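Local coordinates for protein putative metal-dependent phosphoesterase (Bifidobacterium adolescentis, PDB 3O0F) that binds adenosine monophosphate next to two iron ions and one zinc ion and hydrolyses phosphate esters as a metal-dependent phosphoesterase of the PHP family, at residues His203-Pro207 / His234-Pro238; Trp15-His20 / Thr257-His263; Asp80-Val85 / Arg212-Gln218. All blocks are in the same frame, centred on the assembly; numbering follows the deposited sequence.

Interaction 1. Residues His203-Pro207 / His234-Pro238; sequences HAGDP and HRGNP. With FE (Fe (III) ion), chain D.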
loop_
_atom_site.group_PDB
_atom_site.type_symbol
_atom_site.label_atom_id
_atom_site.label_comp_id
_atom_site.label_asym_id
_atom_site.label_seq_id
_atom_site.Cartn_x
_atom_site.Cartn_y
_atom_site.Cartn_z
ATOM N N HIS A 203 -0.801 8.701 0.325
ATOM C CA HIS A 203 0.074 9.706 -0.352
ATOM C C HIS A 203 -0.689 10.551 -1.407
ATOM O O HIS A 203 -0.360 10.538 -2.602
ATOM C CB HIS A 203 1.301 8.980 -0.971
ATOM C CG HIS A 203 0.952 7.721 -1.717
ATOM N ND1 HIS A 203 0.246 7.730 -2.908
ATOM C CD2 HIS A 203 1.203 6.414 -1.443
ATOM C CE1 HIS A 203 0.066 6.486 -3.330
ATOM N NE2 HIS A 203 0.631 5.669 -2.456
ATOM N N ALA A 204 -1.711 11.283 -0.974
ATOM C CA ALA A 204 -2.655 11.842 -1.937
ATOM C C ALA A 204 -2.105 13.091 -2.616
ATOM O O ALA A 204 -2.721 13.589 -3.582
ATOM C CB ALA A 204 -4.024 12.135 -1.287
ATOM N N GLY A 205 -0.983 13.608 -2.102
ATOM C CA GLY A 205 -0.305 14.747 -2.710
ATOM C C GLY A 205 0.888 14.409 -3.581
ATOM O O GLY A 205 1.681 15.306 -3.917
ATOM N N ASP A 206 1.021 13.138 -3.968
ATOM C CA ASP A 206 2.230 12.652 -4.640
ATOM C C ASP A 206 2.095 12.730 -6.190
ATOM O O ASP A 206 1.284 12.031 -6.773
ATOM C CB ASP A 206 2.532 11.221 -4.146
ATOM C CG ASP A 206 3.818 10.647 -4.706
ATOM O OD1 ASP A 206 4.518 11.310 -5.503
ATOM O OD2 ASP A 206 4.135 9.502 -4.326
ATOM N N PRO A 207 2.894 13.600 -6.839
ATOM C CA PRO A 207 2.757 13.831 -8.285
ATOM C C PRO A 207 3.425 12.775 -9.190
ATOM O O PRO A 207 2.966 12.591 -10.323
ATOM C CB PRO A 207 3.410 15.197 -8.487
ATOM C CG PRO A 207 4.458 15.299 -7.404
ATOM C CD PRO A 207 4.000 14.395 -6.259
ATOM N N HIS A 234 4.380 11.512 4.605
ATOM C CA HIS A 234 4.821 10.538 3.609
ATOM C C HIS A 234 5.808 11.256 2.707
ATOM O O HIS A 234 5.600 12.406 2.340
ATOM C CB HIS A 234 3.641 10.018 2.808
ATOM C CG HIS A 234 3.974 8.913 1.836
ATOM N ND1 HIS A 234 4.559 9.145 0.615
ATOM C CD2 HIS A 234 3.737 7.578 1.886
ATOM C CE1 HIS A 234 4.723 8.002 -0.026
ATOM N NE2 HIS A 234 4.214 7.036 0.715
ATOM N N ARG A 235 6.887 10.579 2.355
ATOM C CA ARG A 235 7.950 11.214 1.557
ATOM C C ARG A 235 7.476 11.706 0.181
ATOM O O ARG A 235 8.071 12.637 -0.346
ATOM C CB ARG A 235 9.152 10.276 1.388
ATOM C CG ARG A 235 8.920 9.044 0.471
ATOM C CD ARG A 235 10.236 8.540 -0.091
ATOM N NE ARG A 235 11.204 8.226 0.974
ATOM C CZ ARG A 235 12.524 8.113 0.799
ATOM N NH1 ARG A 235 13.091 8.270 -0.386
ATOM N NH2 ARG A 235 13.276 7.820 1.820
ATOM N N GLY A 236 6.410 11.129 -0.361
ATOM C CA GLY A 236 5.793 11.591 -1.618
ATOM C C GLY A 236 4.914 12.855 -1.574
ATOM O O GLY A 236 4.536 13.405 -2.638
ATOM N N ASN A 237 4.565 13.319 -0.372
ATOM C CA ASN A 237 3.807 14.574 -0.222
ATOM C C ASN A 237 4.727 15.786 0.031
ATOM O O ASN A 237 5.232 15.965 1.142
ATOM C CB ASN A 237 2.790 14.471 0.943
ATOM C CG ASN A 237 1.636 13.491 0.693
ATOM O OD1 ASN A 237 1.200 13.236 -0.453
ATOM N ND2 ASN A 237 1.083 12.956 1.812
ATOM N N PRO A 238 4.875 16.695 -0.963
ATOM C CA PRO A 238 5.579 17.955 -0.707
ATOM C C PRO A 238 4.890 18.887 0.303
ATOM O O PRO A 238 3.706 18.714 0.590
ATOM C CB PRO A 238 5.643 18.649 -2.075
ATOM C CG PRO A 238 4.972 17.736 -3.046
ATOM C CD PRO A 238 4.267 16.657 -2.305
HETATM FE FE FE D . 0.834 3.406 -2.764
HETATM O O HOH W 1 2.065 3.428 -1.178
#
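His-203 and His-234 run alongside each other in the same direction, but their rings are not stacked. The planes meet obliquely at 57°, with centroids 5.1 Å apart. What touches the His-234 ring is the CB of His-203. It sits over the centre of one face, 3.6 Å from the ring centroid, as a CH-pi contact. The first torsion of His-203 (chi1 45°) places CG between the backbone N and the carbonyl carbon. This turns the imidazole to the iron of chain D, which NE2 binds at 2.3 Å. Glu-75, His-86 and a water also bind this metal. The His-234 ring is fixed at both nitrogens: ND1 accepts from Gly-236 N at 2.9 Å, and NE2 is hydrogen-bonded to Asp-261. Both segments are loops that follow parallel strands, 198-201 and 229-233, and each folds into a type I beta turn. At these strand ends of the PHP fold, loop 203-207 supplies a metal ligand. Loop 234-238 is second shell, its His-234 bonding the iron ligand Asp-261. Asn-237 joins the two turns. Its OD1 accepts from Gly-205 N at 2.8 Å, with the donor tilted 35° from the carbonyl plane. Its ND2 bonds back to Val-232 O. Asp-206 CA makes a CA-H...O contact of 3.1 Å with Gly-236 O. Pro-238 CD rests on Gly-205 O at 3.3 Å, right before helix 239-252.

Interaction 2. Residues Trp15-His20 / Thr257-His263; sequences WDIHCH and TGGSDWH. With FE (Fe (III) ion), chain E; ZN (zinc ion), chain C; EDO (1,2-ethanediol), chain G.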
loop_
_atom_site.group_PDB
_atom_site.type_symbol
_atom_site.label_atom_id
_atom_site.label_comp_id
_atom_site.label_asym_id
_atom_site.label_seq_id
_atom_site.Cartn_x
_atom_site.Cartn_y
_atom_site.Cartn_z
ATOM N N TRP A 15 3.680 5.021 15.290
ATOM C CA TRP A 15 3.539 3.766 14.588
ATOM C C TRP A 15 3.855 4.005 13.118
ATOM O O TRP A 15 3.437 5.018 12.579
ATOM C CB TRP A 15 2.089 3.300 14.677
ATOM C CG TRP A 15 1.607 2.877 16.001
ATOM C CD1 TRP A 15 1.638 3.580 17.190
ATOM C CD2 TRP A 15 0.912 1.663 16.273
ATOM N NE1 TRP A 15 1.018 2.835 18.185
ATOM C CE2 TRP A 15 0.593 1.651 17.650
ATOM C CE3 TRP A 15 0.546 0.567 15.481
ATOM C CZ2 TRP A 15 -0.098 0.601 18.242
ATOM C CZ3 TRP A 15 -0.131 -0.477 16.072
ATOM C CH2 TRP A 15 -0.436 -0.464 17.426
ATOM N N ASP A 16 4.497 3.049 12.447
ATOM C CA ASP A 16 4.619 3.116 10.996
ATOM C C ASP A 16 3.506 2.233 10.404
ATOM O O ASP A 16 3.589 0.999 10.479
ATOM C CB ASP A 16 5.997 2.623 10.546
ATOM C CG ASP A 16 6.222 2.791 9.046
ATOM O OD1 ASP A 16 5.271 3.086 8.324
ATOM O OD2 ASP A 16 7.367 2.677 8.581
ATOM N N ILE A 17 2.460 2.840 9.839
ATOM C CA ILE A 17 1.295 2.026 9.441
ATOM C C ILE A 17 1.216 1.718 7.940
ATOM O O ILE A 17 0.179 1.314 7.435
ATOM C CB ILE A 17 -0.048 2.600 9.984
ATOM C CG1 ILE A 17 -0.457 3.874 9.270
ATOM C CG2 ILE A 17 0.034 2.809 11.484
ATOM C CD1 ILE A 17 -1.775 4.398 9.753
ATOM N N HIS A 18 2.324 1.929 7.232
ATOM C CA HIS A 18 2.376 1.732 5.787
ATOM C C HIS A 18 3.628 0.923 5.384
ATOM O O HIS A 18 4.631 1.504 4.967
ATOM C CB HIS A 18 2.398 3.097 5.133
ATOM C CG HIS A 18 2.036 3.089 3.688
ATOM N ND1 HIS A 18 1.598 4.229 3.028
ATOM C CD2 HIS A 18 2.082 2.100 2.760
ATOM C CE1 HIS A 18 1.359 3.920 1.763
ATOM N NE2 HIS A 18 1.646 2.640 1.579
ATOM N N CYS A 19 3.562 -0.399 5.517
ATOM C CA CYS A 19 4.729 -1.279 5.311
ATOM C C CYS A 19 4.312 -2.482 4.459
ATOM O O CYS A 19 3.254 -3.073 4.705
ATOM C CB CYS A 19 5.304 -1.764 6.635
ATOM S SG CYS A 19 5.667 -0.455 7.811
ATOM N N HIS A 20 5.123 -2.787 3.436
ATOM C CA HIS A 20 4.902 -3.888 2.502
ATOM C C HIS A 20 5.898 -5.038 2.719
ATOM O O HIS A 20 7.030 -4.805 3.141
ATOM C CB HIS A 20 5.031 -3.360 1.077
ATOM C CG HIS A 20 4.005 -2.337 0.732
ATOM N ND1 HIS A 20 2.852 -2.640 0.069
ATOM C CD2 HIS A 20 3.954 -1.005 0.981
ATOM C CE1 HIS A 20 2.122 -1.550 -0.072
ATOM N NE2 HIS A 20 2.761 -0.549 0.484
ATOM N N THR A 257 -2.562 10.523 9.115
ATOM C CA THR A 257 -1.620 9.426 9.266
ATOM C C THR A 257 -0.272 9.714 8.586
ATOM O O THR A 257 -0.094 10.703 7.867
ATOM C CB THR A 257 -2.228 8.077 8.772
ATOM O OG1 THR A 257 -2.259 8.006 7.333
ATOM C CG2 THR A 257 -3.649 7.863 9.322
ATOM N N GLY A 258 0.699 8.880 8.926
ATOM C CA GLY A 258 2.003 8.884 8.323
ATOM C C GLY A 258 2.511 7.440 8.264
ATOM O O GLY A 258 2.101 6.564 9.042
ATOM N N GLY A 259 3.413 7.186 7.334
ATOM C CA GLY A 259 4.031 5.891 7.214
ATOM C C GLY A 259 5.190 5.968 6.240
ATOM O O GLY A 259 5.321 6.945 5.519
ATOM N N SER A 260 6.020 4.931 6.218
ATOM C CA SER A 260 7.252 4.939 5.432
ATOM C C SER A 260 7.057 4.483 4.002
ATOM O O SER A 260 7.822 4.885 3.143
ATOM C CB SER A 260 8.287 4.042 6.063
ATOM O OG SER A 260 7.815 2.704 6.132
ATOM N N ASP A 261 6.036 3.664 3.739
ATOM C CA ASP A 261 5.946 2.926 2.493
ATOM C C ASP A 261 7.192 2.039 2.319
ATOM O O ASP A 261 7.695 1.880 1.228
ATOM C CB ASP A 261 5.834 3.877 1.309
ATOM C CG ASP A 261 4.761 3.485 0.365
ATOM O OD1 ASP A 261 4.453 2.280 0.313
ATOM O OD2 ASP A 261 4.204 4.383 -0.277
ATOM N N TRP A 262 7.674 1.471 3.422
ATOM C CA TRP A 262 8.768 0.550 3.375
ATOM C C TRP A 262 8.440 -0.653 2.517
ATOM O O TRP A 262 7.354 -1.245 2.618
ATOM C CB TRP A 262 9.066 0.096 4.792
ATOM C CG TRP A 262 10.190 -0.840 5.031
ATOM C CD1 TRP A 262 11.499 -0.528 5.121
ATOM C CD2 TRP A 262 10.073 -2.221 5.391
ATOM N NE1 TRP A 262 12.229 -1.645 5.475
ATOM C CE2 TRP A 262 11.361 -2.681 5.701
ATOM C CE3 TRP A 262 8.988 -3.112 5.498
ATOM C CZ2 TRP A 262 11.608 -3.993 6.044
ATOM C CZ3 TRP A 262 9.230 -4.419 5.875
ATOM C CH2 TRP A 262 10.541 -4.846 6.142
ATOM N N HIS A 263 9.410 -1.011 1.691
ATOM C CA HIS A 263 9.367 -2.221 0.899
ATOM C C HIS A 263 10.680 -2.982 1.090
ATOM O O HIS A 263 11.105 -3.737 0.211
ATOM C CB HIS A 263 9.217 -1.859 -0.584
ATOM C CG HIS A 263 7.875 -1.318 -0.975
ATOM N ND1 HIS A 263 7.370 -0.119 -0.528
ATOM C CD2 HIS A 263 6.958 -1.804 -1.841
ATOM C CE1 HIS A 263 6.197 0.104 -1.083
ATOM N NE2 HIS A 263 5.926 -0.905 -1.886
HETATM FE FE FE E . 2.345 1.593 -0.235
HETATM ZN ZN ZN C . 4.158 -1.463 -2.833
HETATM C C1 EDO G . 14.847 -0.454 7.597
HETATM O O1 EDO G . 14.443 0.439 6.506
HETATM C C2 EDO G . 15.723 -1.629 7.160
HETATM O O2 EDO G . 14.965 -2.678 6.497
HETATM O O HOH W 1 2.065 3.428 -1.178
#
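Asp-16 grips Ser-260 with both carboxylate oxygens. OD1 accepts from Ser-260 N at 2.9 Å on its syn side, 32° out of the carboxylate plane. OD2 accepts from Ser-260 OG at 2.5 Å, which is very short, and also from Gly-272 N. Ser-260 OG in turn accepts from Trp-262 N, an ST turn. The side chains of Ile-17 and Thr-257 cross at about a right angle, CD1 touching CB. His-18 CG lies anti to the backbone N (chi1 -162°), which lays the ring alongside Asp-261, whose CG stands over one face. His-18 NE2 and Asp-261 OD1 bind the iron of chain E at 2.2 and 2.3 Å, respectively, and Glu-231 holds His-18 ND1. Strands 15-19 and 255-258, first and last in the sheet order, meet here and close the distorted (beta/alpha)7 barrel of the PHP family. Cys-19 pairs with Trp-262 in a single beta bridge, and its CB packs on Trp-262 CE3. His-20 N donates almost straight to Trp-262 O at 2.8 Å. The His-20 ring forms an offset stack with His-263, planes 18° apart. His-20 NE2 binds the same iron at 2.3 Å, while His-263 NE2 binds zinc at 2.1 Å. His-263 ND1, donating to Asp-261 O, fixes that ring's rotation.

Interaction 3. Residues Asp80-Val85 / Arg212-Gln218; sequences DEDVSV and RLLSDEQ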
loop_
_atom_site.group_PDB
_atom_site.type_symbol
_atom_site.label_atom_id
_atom_site.label_comp_id
_atom_site.label_asym_id
_atom_site.label_seq_id
_atom_site.Cartn_x
_atom_site.Cartn_y
_atom_site.Cartn_z
ATOM N N ASP A 80 -10.036 7.015 -9.478
ATOM C CA ASP A 80 -11.068 8.044 -9.403
ATOM C C ASP A 80 -11.029 8.991 -10.624
ATOM O O ASP A 80 -10.121 9.817 -10.775
ATOM C CB ASP A 80 -10.912 8.819 -8.099
ATOM C CG ASP A 80 -12.152 9.592 -7.739
ATOM O OD1 ASP A 80 -12.764 10.151 -8.674
ATOM O OD2 ASP A 80 -12.487 9.678 -6.532
ATOM N N GLU A 81 -12.026 8.877 -11.501
ATOM C CA GLU A 81 -11.958 9.531 -12.816
ATOM C C GLU A 81 -10.640 9.089 -13.434
ATOM O O GLU A 81 -10.433 7.899 -13.536
ATOM C CB GLU A 81 -12.148 11.048 -12.702
ATOM C CG GLU A 81 -13.570 11.413 -12.143
ATOM C CD GLU A 81 -13.655 12.794 -11.452
ATOM O OE1 GLU A 81 -12.729 13.634 -11.629
ATOM O OE2 GLU A 81 -14.651 13.029 -10.712
ATOM N N ASP A 82 -9.729 9.975 -13.810
ATOM C CA ASP A 82 -8.467 9.490 -14.423
ATOM C C ASP A 82 -7.278 9.360 -13.442
ATOM O O ASP A 82 -6.130 9.236 -13.876
ATOM C CB ASP A 82 -8.074 10.372 -15.631
ATOM C CG ASP A 82 -7.848 11.840 -15.249
ATOM O OD1 ASP A 82 -8.572 12.359 -14.356
ATOM O OD2 ASP A 82 -6.950 12.478 -15.843
ATOM N N VAL A 83 -7.540 9.383 -12.138
ATOM C CA VAL A 83 -6.481 9.463 -11.146
ATOM C C VAL A 83 -6.309 8.091 -10.468
ATOM O O VAL A 83 -7.262 7.553 -9.920
ATOM C CB VAL A 83 -6.786 10.537 -10.058
ATOM C CG1 VAL A 83 -5.619 10.683 -9.103
ATOM C CG2 VAL A 83 -7.180 11.907 -10.665
ATOM N N SER A 84 -5.109 7.538 -10.528
ATOM C CA SER A 84 -4.752 6.381 -9.688
ATOM C C SER A 84 -4.761 6.780 -8.205
ATOM O O SER A 84 -4.131 7.759 -7.815
ATOM C CB SER A 84 -3.370 5.820 -10.077
ATOM O OG SER A 84 -2.882 4.894 -9.109
ATOM N N VAL A 85 -5.459 6.007 -7.376
ATOM C CA VAL A 85 -5.589 6.291 -5.948
ATOM C C VAL A 85 -5.314 4.986 -5.195
ATOM O O VAL A 85 -5.875 3.940 -5.523
ATOM C CB VAL A 85 -7.021 6.753 -5.562
ATOM C CG1 VAL A 85 -7.110 7.069 -4.061
ATOM C CG2 VAL A 85 -7.479 7.966 -6.385
ATOM N N ARG A 212 -2.268 14.382 -12.647
ATOM C CA ARG A 212 -2.885 15.340 -11.732
ATOM C C ARG A 212 -3.293 14.636 -10.438
ATOM O O ARG A 212 -3.661 13.474 -10.461
ATOM C CB ARG A 212 -4.065 16.085 -12.376
ATOM C CG ARG A 212 -5.368 15.285 -12.467
ATOM C CD ARG A 212 -6.511 16.142 -12.968
ATOM N NE ARG A 212 -7.762 15.387 -12.994
ATOM C CZ ARG A 212 -8.512 15.090 -11.924
ATOM N NH1 ARG A 212 -8.146 15.448 -10.686
ATOM N NH2 ARG A 212 -9.641 14.390 -12.088
ATOM N N LEU A 213 -3.178 15.359 -9.325
ATOM C CA LEU A 213 -3.654 14.910 -8.021
ATOM C C LEU A 213 -5.187 14.921 -7.942
ATOM O O LEU A 213 -5.894 15.569 -8.726
ATOM C CB LEU A 213 -3.095 15.806 -6.924
ATOM C CG LEU A 213 -1.585 16.014 -6.886
ATOM C CD1 LEU A 213 -1.236 17.044 -5.805
ATOM C CD2 LEU A 213 -0.859 14.662 -6.635
ATOM N N LEU A 214 -5.708 14.163 -6.999
ATOM C CA LEU A 214 -7.095 14.312 -6.595
ATOM C C LEU A 214 -7.374 15.752 -6.261
ATOM O O LEU A 214 -6.569 16.427 -5.570
ATOM C CB LEU A 214 -7.404 13.462 -5.348
ATOM C CG LEU A 214 -7.445 11.958 -5.562
ATOM C CD1 LEU A 214 -7.541 11.261 -4.195
ATOM C CD2 LEU A 214 -8.597 11.556 -6.487
ATOM N N SER A 215 -8.522 16.229 -6.726
ATOM C CA SER A 215 -8.954 17.554 -6.394
ATOM C C SER A 215 -9.701 17.569 -5.054
ATOM O O SER A 215 -10.105 16.533 -4.536
ATOM C CB SER A 215 -9.867 18.056 -7.469
ATOM O OG SER A 215 -11.065 17.337 -7.424
ATOM N N ASP A 216 -9.917 18.761 -4.516
ATOM C CA ASP A 216 -10.730 18.930 -3.303
ATOM C C ASP A 216 -12.132 18.342 -3.459
ATOM O O ASP A 216 -12.665 17.777 -2.502
ATOM C CB ASP A 216 -10.902 20.410 -2.934
ATOM C CG ASP A 216 -9.563 21.097 -2.529
ATOM O OD1 ASP A 216 -8.511 20.430 -2.547
ATOM O OD2 ASP A 216 -9.579 22.298 -2.165
ATOM N N GLU A 217 -12.743 18.551 -4.623
ATOM C CA GLU A 217 -14.076 17.997 -4.925
ATOM C C GLU A 217 -14.084 16.463 -4.876
ATOM O O GLU A 217 -14.993 15.884 -4.308
ATOM C CB GLU A 217 -14.647 18.527 -6.280
ATOM C CG GLU A 217 -15.024 20.025 -6.209
ATOM C CD GLU A 217 -16.086 20.570 -7.237
ATOM O OE1 GLU A 217 -15.761 20.850 -8.428
ATOM O OE2 GLU A 217 -17.237 20.815 -6.796
ATOM N N GLN A 218 -13.072 15.811 -5.445
ATOM C CA GLN A 218 -12.983 14.346 -5.385
ATOM C C GLN A 218 -12.767 13.883 -3.950
ATOM O O GLN A 218 -13.309 12.852 -3.543
ATOM C CB GLN A 218 -11.879 13.790 -6.283
ATOM C CG GLN A 218 -12.071 14.072 -7.797
ATOM C CD GLN A 218 -10.856 13.668 -8.599
ATOM O OE1 GLN A 218 -9.822 14.352 -8.569
ATOM N NE2 GLN A 218 -10.970 12.546 -9.358
HETATM O O HOH W 2 -14.192 11.220 -5.624
#
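Arg-212 reaches across to the turn at 80-83 with its chain extended from CG to NE. One guanidinium face lies on Val-83 CG2, 3.7 Å from CZ. Its NH2 meets two carboxylates, Glu-81 OE1 and Asp-82 OD1, each in a salt bridge of 3.2 Å. Asp-82 comes in at about a right angle, and its bond to NH2 is weak. Its first torsion (chi1 60°) sets CG between backbone N and carbonyl carbon, with OD1 toward NH2. Gln-218 CG is anti to the carbonyl carbon (chi1 -62°) and the chain is extended beyond it, which brings the amide to the turn. Arg-212 NH1 donates to Gln-218 OE1 at 2.9 Å, with the oxygen in the guanidinium plane. Ser-215 N also donates to this oxygen, so two N-H groups hold the amide's rotation. The other amide end, NE2, gives a weak bond of 3.1 Å to Asp-80 OD1. Asp-80 OD2 is bonded to Thr-185, and a water links it to Gln-218 O. Beside these polar groups, Leu-214 CD2 packs on Val-85 CG2 at 3.8 Å. With Ser-215 N donating to Gln-218 OE1, the return bond from Gln-218 N to Ser-215 OG completes a capping box at the start of helix 216-225, packed on the type II' beta turn of the hairpin between strands 70-80 and 83-90.

Interactions 1 and 2 build neighbouring parts of one metal site, with centres 13 Å apart. A probable hydrogen bond of 2.8 Å runs from His-234 NE2 to Asp-261 OD2. Water 1 binds both irons, that of His-203 and that of His-18, His-20 and Asp-261. Glu-75 also binds both. The side chain of His-263 brings interaction 2 to about 4 Å from the bound AMP. Interaction 3 lies further out. Its centre is 13 Å from that of interaction 1, and Leu-213 CD2 packs on Asp-206 O at 3.4 Å. The side chain of Val-85 is about 9 Å from a bound iron. Interactions 2 and 3 reach the same sheet but do not touch; their nearest atoms are about 10 Å apart.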